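Protein GLB-12 (Caenorhabditis elegans, PDB 4BJA) binds heme b between two axial histidines and, as a globin of the myoglobin-like family, is thought to act in redox signalling. Local coordinates at residues I57-L69 with K142-L156. The protein carries 1 engineered substitution. Residues are numbered along the deposited sequence; the frame is centred on the assembly and turned at random. Where two conformers were deposited one is given.
Sequences IFLDIVNDIEPDL and KNYFEIVINVFIERL. With HEM (protoporphyrin IX containing Fe), chain B.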
loop_
_atom_site.group_PDB
_atom_site.type_symbol
_atom_site.label_atom_id
_atom_site.label_comp_id
_atom_site.label_asym_id
_atom_site.label_seq_id
_atom_site.Cartn_x
_atom_site.Cartn_y
_atom_site.Cartn_z
ATOM N N ILE A 57 -22.028 -15.151 -0.288
ATOM C CA ILE A 57 -21.689 -13.737 -0.308
ATOM C C ILE A 57 -21.772 -13.168 -1.743
ATOM O O ILE A 57 -22.291 -12.073 -1.948
ATOM C CB ILE A 57 -20.335 -13.453 0.405
ATOM C CG1 ILE A 57 -20.464 -13.819 1.895
ATOM C CG2 ILE A 57 -19.891 -11.931 0.206
ATOM C CD1 ILE A 57 -19.178 -13.846 2.687
ATOM N N PHE A 58 -21.276 -13.895 -2.753
ATOM C CA PHE A 58 -21.441 -13.448 -4.112
ATOM C C PHE A 58 -22.921 -13.396 -4.513
ATOM O O PHE A 58 -23.300 -12.523 -5.278
ATOM C CB PHE A 58 -20.614 -14.293 -5.109
ATOM C CG PHE A 58 -19.275 -13.699 -5.341
ATOM C CD1 PHE A 58 -19.143 -12.570 -6.144
ATOM C CD2 PHE A 58 -18.156 -14.222 -4.673
ATOM C CE1 PHE A 58 -17.852 -11.985 -6.378
ATOM C CE2 PHE A 58 -16.882 -13.630 -4.888
ATOM C CZ PHE A 58 -16.739 -12.541 -5.720
ATOM N N LEU A 59 -23.730 -14.316 -4.000
ATOM C CA LEU A 59 -25.182 -14.227 -4.298
ATOM C C LEU A 59 -25.733 -12.913 -3.724
ATOM O O LEU A 59 -26.420 -12.169 -4.420
ATOM C CB LEU A 59 -25.943 -15.428 -3.760
ATOM C CG LEU A 59 -25.741 -16.742 -4.532
ATOM C CD1 LEU A 59 -26.358 -17.913 -3.773
ATOM C CD2 LEU A 59 -26.308 -16.666 -5.949
ATOM N N ASP A 60 -25.382 -12.580 -2.482
ATOM C CA ASP A 60 -25.777 -11.246 -1.961
ATOM C C ASP A 60 -25.244 -10.069 -2.793
ATOM O O ASP A 60 -25.947 -9.129 -3.070
ATOM C CB ASP A 60 -25.295 -11.080 -0.523
ATOM C CG ASP A 60 -26.044 -11.950 0.448
ATOM O OD1 ASP A 60 -27.028 -12.611 0.060
ATOM O OD2 ASP A 60 -25.639 -11.972 1.643
ATOM N N ILE A 61 -23.977 -10.113 -3.206
ATOM C CA ILE A 61 -23.426 -9.046 -4.011
ATOM C C ILE A 61 -24.239 -8.778 -5.292
ATOM O O ILE A 61 -24.605 -7.622 -5.582
ATOM C CB ILE A 61 -21.975 -9.376 -4.420
ATOM C CG1 ILE A 61 -21.070 -9.246 -3.168
ATOM C CG2 ILE A 61 -21.499 -8.412 -5.529
ATOM C CD1 ILE A 61 -19.647 -9.846 -3.387
ATOM N N VAL A 62 -24.495 -9.828 -6.074
ATOM C CA VAL A 62 -25.140 -9.620 -7.364
ATOM C C VAL A 62 -26.652 -9.420 -7.230
ATOM O O VAL A 62 -27.258 -8.761 -8.059
ATOM C CB VAL A 62 -24.815 -10.717 -8.390
ATOM C CG1 VAL A 62 -23.273 -10.830 -8.503
ATOM C CG2 VAL A 62 -25.453 -12.018 -8.028
ATOM N N ASN A 63 -27.257 -9.966 -6.194
ATOM C CA ASN A 63 -28.712 -9.815 -6.107
ATOM C C ASN A 63 -29.147 -8.620 -5.297
ATOM O O ASN A 63 -30.208 -8.026 -5.599
ATOM C CB ASN A 63 -29.337 -11.062 -5.498
ATOM C CG ASN A 63 -29.366 -12.203 -6.457
ATOM O OD1 ASN A 63 -30.221 -12.245 -7.377
ATOM N ND2 ASN A 63 -28.481 -13.179 -6.231
ATOM N N ASP A 64 -28.395 -8.293 -4.254
ATOM C CA ASP A 64 -28.853 -7.268 -3.305
ATOM C C ASP A 64 -28.055 -5.985 -3.363
ATOM O O ASP A 64 -28.575 -4.913 -3.128
ATOM C CB ASP A 64 -28.853 -7.831 -1.865
ATOM C CG ASP A 64 -29.626 -9.123 -1.742
ATOM O OD1 ASP A 64 -30.783 -9.201 -2.205
ATOM O OD2 ASP A 64 -29.106 -10.058 -1.112
ATOM N N ILE A 65 -26.763 -6.069 -3.677
ATOM C CA ILE A 65 -25.921 -4.916 -3.460
ATOM C C ILE A 65 -25.556 -4.232 -4.745
ATOM O O ILE A 65 -25.700 -3.016 -4.860
ATOM C CB ILE A 65 -24.621 -5.315 -2.674
ATOM C CG1 ILE A 65 -24.959 -6.089 -1.386
ATOM C CG2 ILE A 65 -23.786 -4.059 -2.414
ATOM C CD1 ILE A 65 -25.740 -5.284 -0.327
ATOM N N GLU A 66 -25.067 -4.981 -5.738
ATOM C CA GLU A 66 -24.604 -4.378 -6.970
ATOM C C GLU A 66 -25.168 -5.199 -8.138
ATOM O O GLU A 66 -24.471 -6.008 -8.751
ATOM C CB GLU A 66 -23.040 -4.349 -6.969
ATOM C CG GLU A 66 -22.398 -3.483 -8.036
ATOM C CD GLU A 66 -22.626 -1.991 -7.850
ATOM O OE1 GLU A 66 -22.619 -1.504 -6.688
ATOM O OE2 GLU A 66 -22.830 -1.314 -8.880
ATOM N N PRO A 67 -26.457 -5.008 -8.435
ATOM C CA PRO A 67 -27.083 -5.841 -9.465
ATOM C C PRO A 67 -26.585 -5.612 -10.893
ATOM O O PRO A 67 -26.841 -6.480 -11.750
ATOM C CB PRO A 67 -28.592 -5.550 -9.301
ATOM C CG PRO A 67 -28.596 -4.162 -8.634
ATOM C CD PRO A 67 -27.434 -4.178 -7.709
ATOM N N ASP A 68 -25.879 -4.500 -11.155
ATOM C CA ASP A 68 -25.165 -4.311 -12.430
ATOM C C ASP A 68 -24.242 -5.497 -12.765
ATOM O O ASP A 68 -23.959 -5.773 -13.948
ATOM C CB ASP A 68 -24.302 -3.042 -12.421
ATOM C CG ASP A 68 -25.012 -1.829 -12.987
ATOM O OD1 ASP A 68 -26.196 -1.939 -13.364
ATOM O OD2 ASP A 68 -24.370 -0.741 -13.064
ATOM N N LEU A 69 -23.790 -6.203 -11.722
ATOM C CA LEU A 69 -22.870 -7.337 -11.894
ATOM C C LEU A 69 -23.546 -8.604 -12.384
ATOM O O LEU A 69 -22.887 -9.542 -12.806
ATOM C CB LEU A 69 -22.056 -7.617 -10.607
ATOM C CG LEU A 69 -21.102 -6.461 -10.257
ATOM C CD1 LEU A 69 -20.363 -6.793 -8.946
ATOM C CD2 LEU A 69 -20.087 -6.147 -11.393
ATOM N N LYS A 142 -17.259 4.428 -8.898
ATOM C CA LYS A 142 -17.377 3.079 -8.352
ATOM C C LYS A 142 -16.072 2.333 -8.501
ATOM O O LYS A 142 -15.575 2.140 -9.608
ATOM C CB LYS A 142 -18.496 2.265 -9.011
ATOM C CG LYS A 142 -19.933 2.679 -8.527
ATOM C CD LYS A 142 -20.989 1.792 -9.189
ATOM C CE LYS A 142 -22.288 1.710 -8.363
ATOM N NZ LYS A 142 -22.825 3.045 -8.030
ATOM N N ASN A 143 -15.565 1.870 -7.374
ATOM C CA ASN A 143 -14.447 0.917 -7.406
ATOM C C ASN A 143 -15.023 -0.477 -7.137
ATOM O O ASN A 143 -15.405 -0.768 -6.022
ATOM C CB ASN A 143 -13.429 1.319 -6.321
ATOM C CG ASN A 143 -12.275 0.365 -6.229
ATOM O OD1 ASN A 143 -12.379 -0.796 -6.626
ATOM N ND2 ASN A 143 -11.136 0.865 -5.736
ATOM N N TYR A 144 -15.131 -1.314 -8.167
ATOM C CA TYR A 144 -15.817 -2.602 -8.047
ATOM C C TYR A 144 -15.042 -3.596 -7.184
ATOM O O TYR A 144 -15.643 -4.470 -6.597
ATOM C CB TYR A 144 -16.153 -3.199 -9.448
ATOM C CG TYR A 144 -17.188 -2.365 -10.166
ATOM C CD1 TYR A 144 -18.546 -2.573 -9.943
ATOM C CD2 TYR A 144 -16.793 -1.345 -11.027
ATOM C CE1 TYR A 144 -19.491 -1.795 -10.603
ATOM C CE2 TYR A 144 -17.735 -0.553 -11.671
ATOM C CZ TYR A 144 -19.059 -0.785 -11.442
ATOM O OH TYR A 144 -19.982 0.005 -12.098
ATOM N N PHE A 145 -13.711 -3.470 -7.081
ATOM C CA PHE A 145 -12.997 -4.337 -6.171
ATOM C C PHE A 145 -13.364 -3.991 -4.748
ATOM O O PHE A 145 -13.554 -4.884 -3.902
ATOM C CB PHE A 145 -11.482 -4.160 -6.361
ATOM C CG PHE A 145 -11.027 -4.439 -7.764
ATOM C CD1 PHE A 145 -11.396 -5.643 -8.394
ATOM C CD2 PHE A 145 -10.323 -3.464 -8.484
ATOM C CE1 PHE A 145 -10.973 -5.886 -9.718
ATOM C CE2 PHE A 145 -9.922 -3.702 -9.787
ATOM C CZ PHE A 145 -10.252 -4.911 -10.402
ATOM N N GLU A 146 -13.488 -2.682 -4.486
ATOM C CA GLU A 146 -13.902 -2.236 -3.190
ATOM C C GLU A 146 -15.372 -2.665 -2.877
ATOM O O GLU A 146 -15.672 -3.148 -1.785
ATOM C CB GLU A 146 -13.734 -0.719 -3.118
ATOM C CG GLU A 146 -14.124 -0.149 -1.784
ATOM C CD GLU A 146 -13.978 1.348 -1.806
ATOM O OE1 GLU A 146 -14.861 2.013 -2.374
ATOM O OE2 GLU A 146 -12.966 1.872 -1.293
ATOM N N ILE A 147 -16.255 -2.548 -3.863
ATOM C CA ILE A 147 -17.657 -2.898 -3.657
ATOM C C ILE A 147 -17.748 -4.397 -3.263
ATOM O O ILE A 147 -18.423 -4.778 -2.299
ATOM C CB ILE A 147 -18.458 -2.613 -4.943
ATOM C CG1 ILE A 147 -18.639 -1.092 -5.110
ATOM C CG2 ILE A 147 -19.844 -3.370 -4.903
ATOM C CD1 ILE A 147 -19.084 -0.600 -6.461
ATOM N N VAL A 148 -17.014 -5.250 -3.972
ATOM C CA VAL A 148 -17.086 -6.687 -3.702
ATOM C C VAL A 148 -16.483 -6.994 -2.347
ATOM O O VAL A 148 -17.074 -7.724 -1.503
ATOM C CB VAL A 148 -16.341 -7.471 -4.822
ATOM C CG1 VAL A 148 -16.147 -8.926 -4.440
ATOM C CG2 VAL A 148 -17.164 -7.387 -6.163
ATOM N N ILE A 149 -15.251 -6.510 -2.129
ATOM C CA ILE A 149 -14.559 -6.874 -0.883
ATOM C C ILE A 149 -15.254 -6.272 0.326
ATOM O O ILE A 149 -15.286 -6.893 1.364
ATOM C CB ILE A 149 -13.068 -6.541 -0.921
ATOM C CG1 ILE A 149 -12.453 -7.449 -1.964
ATOM C CG2 ILE A 149 -12.447 -6.727 0.494
ATOM C CD1 ILE A 149 -12.320 -8.865 -1.523
ATOM N N ASN A 150 -15.888 -5.104 0.162
ATOM C CA ASN A 150 -16.636 -4.556 1.307
ATOM C C ASN A 150 -17.777 -5.471 1.761
ATOM O O ASN A 150 -18.082 -5.534 2.962
ATOM C CB ASN A 150 -17.176 -3.173 0.966
ATOM C CG ASN A 150 -16.157 -2.120 1.132
ATOM O OD1 ASN A 150 -15.067 -2.390 1.655
ATOM N ND2 ASN A 150 -16.496 -0.889 0.760
ATOM N N VAL A 151 -18.406 -6.191 0.817
ATOM C CA VAL A 151 -19.443 -7.138 1.241
ATOM C C VAL A 151 -18.805 -8.286 2.009
ATOM O O VAL A 151 -19.377 -8.771 3.007
ATOM C CB VAL A 151 -20.349 -7.592 0.072
ATOM C CG1 VAL A 151 -21.496 -8.545 0.614
ATOM C CG2 VAL A 151 -20.948 -6.354 -0.632
ATOM N N PHE A 152 -17.602 -8.719 1.566
ATOM C CA PHE A 152 -16.873 -9.674 2.368
ATOM C C PHE A 152 -16.528 -9.168 3.763
ATOM O O PHE A 152 -16.643 -9.909 4.731
ATOM C CB PHE A 152 -15.644 -10.171 1.607
ATOM C CG PHE A 152 -16.005 -11.208 0.595
ATOM C CD1 PHE A 152 -16.057 -12.579 0.970
ATOM C CD2 PHE A 152 -16.357 -10.817 -0.696
ATOM C CE1 PHE A 152 -16.433 -13.545 0.027
ATOM C CE2 PHE A 152 -16.755 -11.777 -1.669
ATOM C CZ PHE A 152 -16.790 -13.142 -1.292
ATOM N N ILE A 153 -16.108 -7.915 3.864
ATOM C CA ILE A 153 -15.826 -7.341 5.186
ATOM C C ILE A 153 -17.073 -7.422 6.092
ATOM O O ILE A 153 -16.983 -7.789 7.294
ATOM C CB ILE A 153 -15.323 -5.900 5.033
ATOM C CG1 ILE A 153 -13.888 -5.923 4.450
ATOM C CG2 ILE A 153 -15.315 -5.181 6.405
ATOM C CD1 ILE A 153 -13.361 -4.583 3.988
ATOM N N GLU A 154 -18.240 -7.101 5.537
ATOM C CA GLU A 154 -19.461 -7.109 6.350
ATOM C C GLU A 154 -19.989 -8.517 6.672
ATOM O O GLU A 154 -20.539 -8.750 7.732
ATOM C CB GLU A 154 -20.561 -6.319 5.574
ATOM C CG GLU A 154 -20.245 -4.846 5.401
ATOM C CD GLU A 154 -19.734 -4.151 6.727
ATOM O OE1 GLU A 154 -20.457 -4.107 7.760
ATOM O OE2 GLU A 154 -18.591 -3.642 6.731
ATOM N N ARG A 155 -19.831 -9.450 5.724
ATOM C CA ARG A 155 -20.453 -10.777 5.788
ATOM C C ARG A 155 -19.500 -11.916 6.168
ATOM O O ARG A 155 -19.872 -12.818 6.911
ATOM C CB ARG A 155 -21.102 -11.101 4.435
ATOM C CG ARG A 155 -22.202 -10.127 3.997
ATOM C CD ARG A 155 -23.551 -10.519 4.590
ATOM N NE ARG A 155 -24.176 -11.611 3.841
ATOM C CZ ARG A 155 -24.637 -12.739 4.379
ATOM N NH1 ARG A 155 -24.564 -12.943 5.688
ATOM N NH2 ARG A 155 -25.186 -13.661 3.602
ATOM N N LEU A 156 -18.264 -11.891 5.657
ATOM C CA LEU A 156 -17.337 -12.988 5.979
ATOM C C LEU A 156 -16.803 -12.888 7.393
ATOM O O LEU A 156 -16.682 -13.926 8.075
ATOM C CB LEU A 156 -16.174 -12.922 4.997
ATOM C CG LEU A 156 -15.352 -14.184 4.714
ATOM C CD1 LEU A 156 -13.867 -13.990 4.451
ATOM C CD2 LEU A 156 -15.796 -15.596 5.183
HETATM C CHA HEM B . -11.580 -13.653 -13.058
HETATM C CHB HEM B . -10.634 -12.806 -8.385
HETATM C CHC HEM B . -13.438 -8.903 -8.520
HETATM C CHD HEM B . -14.984 -10.200 -12.893
HETATM C C1A HEM B . -11.052 -13.714 -11.813
HETATM C C2A HEM B . -10.017 -14.637 -11.384
HETATM C C3A HEM B . -9.781 -14.378 -10.086
HETATM C C4A HEM B . -10.655 -13.304 -9.666
HETATM C CMA HEM B . -8.783 -15.076 -9.124
HETATM C CAA HEM B . -9.329 -15.692 -12.312
HETATM C CBA HEM B . -7.824 -15.417 -12.446
HETATM C CGA HEM B . -7.673 -14.103 -13.072
HETATM O O1A HEM B . -8.345 -13.854 -14.112
HETATM O O2A HEM B . -6.906 -13.300 -12.477
HETATM C C1B HEM B . -11.273 -11.643 -8.074
HETATM C C2B HEM B . -11.094 -10.906 -6.829
HETATM C C3B HEM B . -11.849 -9.845 -6.873
HETATM C C4B HEM B . -12.554 -9.858 -8.129
HETATM C CMB HEM B . -10.150 -11.319 -5.688
HETATM C CAB HEM B . -11.915 -8.772 -5.753
HETATM C CBB HEM B . -12.964 -7.991 -5.673
HETATM C C1C HEM B . -14.082 -8.906 -9.710
HETATM C C2C HEM B . -15.054 -7.927 -10.131
HETATM C C3C HEM B . -15.475 -8.270 -11.335
HETATM C C4C HEM B . -14.821 -9.502 -11.716
HETATM C CMC HEM B . -15.464 -6.685 -9.304
HETATM C CAC HEM B . -16.527 -7.482 -12.150
HETATM C CBC HEM B . -16.485 -7.604 -13.465
HETATM C C1D HEM B . -14.275 -11.276 -13.292
HETATM C C2D HEM B . -14.570 -12.068 -14.448
HETATM C C3D HEM B . -13.514 -13.125 -14.498
HETATM C C4D HEM B . -12.668 -12.877 -13.365
HETATM C CMD HEM B . -15.726 -11.902 -15.462
HETATM C CAD HEM B . -13.385 -14.262 -15.528
HETATM C CBD HEM B . -13.929 -15.529 -14.847
HETATM C CGD HEM B . -15.434 -15.533 -14.589
HETATM O O1D HEM B . -16.210 -14.810 -15.251
HETATM O O2D HEM B . -15.855 -16.302 -13.714
HETATM N NA HEM B . -11.439 -12.911 -10.734
HETATM N NB HEM B . -12.191 -10.973 -8.878
HETATM N NC HEM B . -13.974 -9.849 -10.710
HETATM N ND HEM B . -13.139 -11.794 -12.659
HETATM FE FE HEM B . -12.689 -11.412 -10.753
HETATM O O HOH W 1 -22.611 -0.543 -11.159
#
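Ile57 presses CG2 onto the centre of one face of the Phe152 ring, a CH-pi contact with the methyl carbon 3.5 Å from the ring centroid and 8° off its normal. CG2 lies anti to the backbone N, which sends the other branch, CG1 and CD1, along Arg155 CB to the backbone of Leu156. Val151 completes the hole that takes this knob: its CG1 faces Ile57 CG2 at 3.8 Å, its CB meets Ile61 CG1 and its CG2 reaches Ile65. The Phe152 ring also turns an edge to the face of Phe58 in an offset edge-to-face contact, planes at 64°. Ile61 CD1 reaches Val148 CG1 at 3.8 Å. At the outer end, in the conformer described, Arg155 grips Asp60 side-on: NE (2.7 Å) and NH2 (2.6 Å) both bond Asp60 OD2, carboxylate and guanidinium nearly coplanar, while Asp60 OD1 pairs with Arg80.

Past the helix end, Glu66 folds back at chi2 and lays its carboxylate along Ile147 and the CE of Lys142. A water links Asp68 OD2 and Tyr144 OH. Val148 touches a heme vinyl, its CB 3.5 Å from HEM CBB, and Phe58 meets the axial ligand His92. Helices 57-65 and 144-156 cross at 126°, with axes 9.9 Å apart, an arrangement consistent with the B/G helix crossing of the globin fold, here bordering the heme pocket.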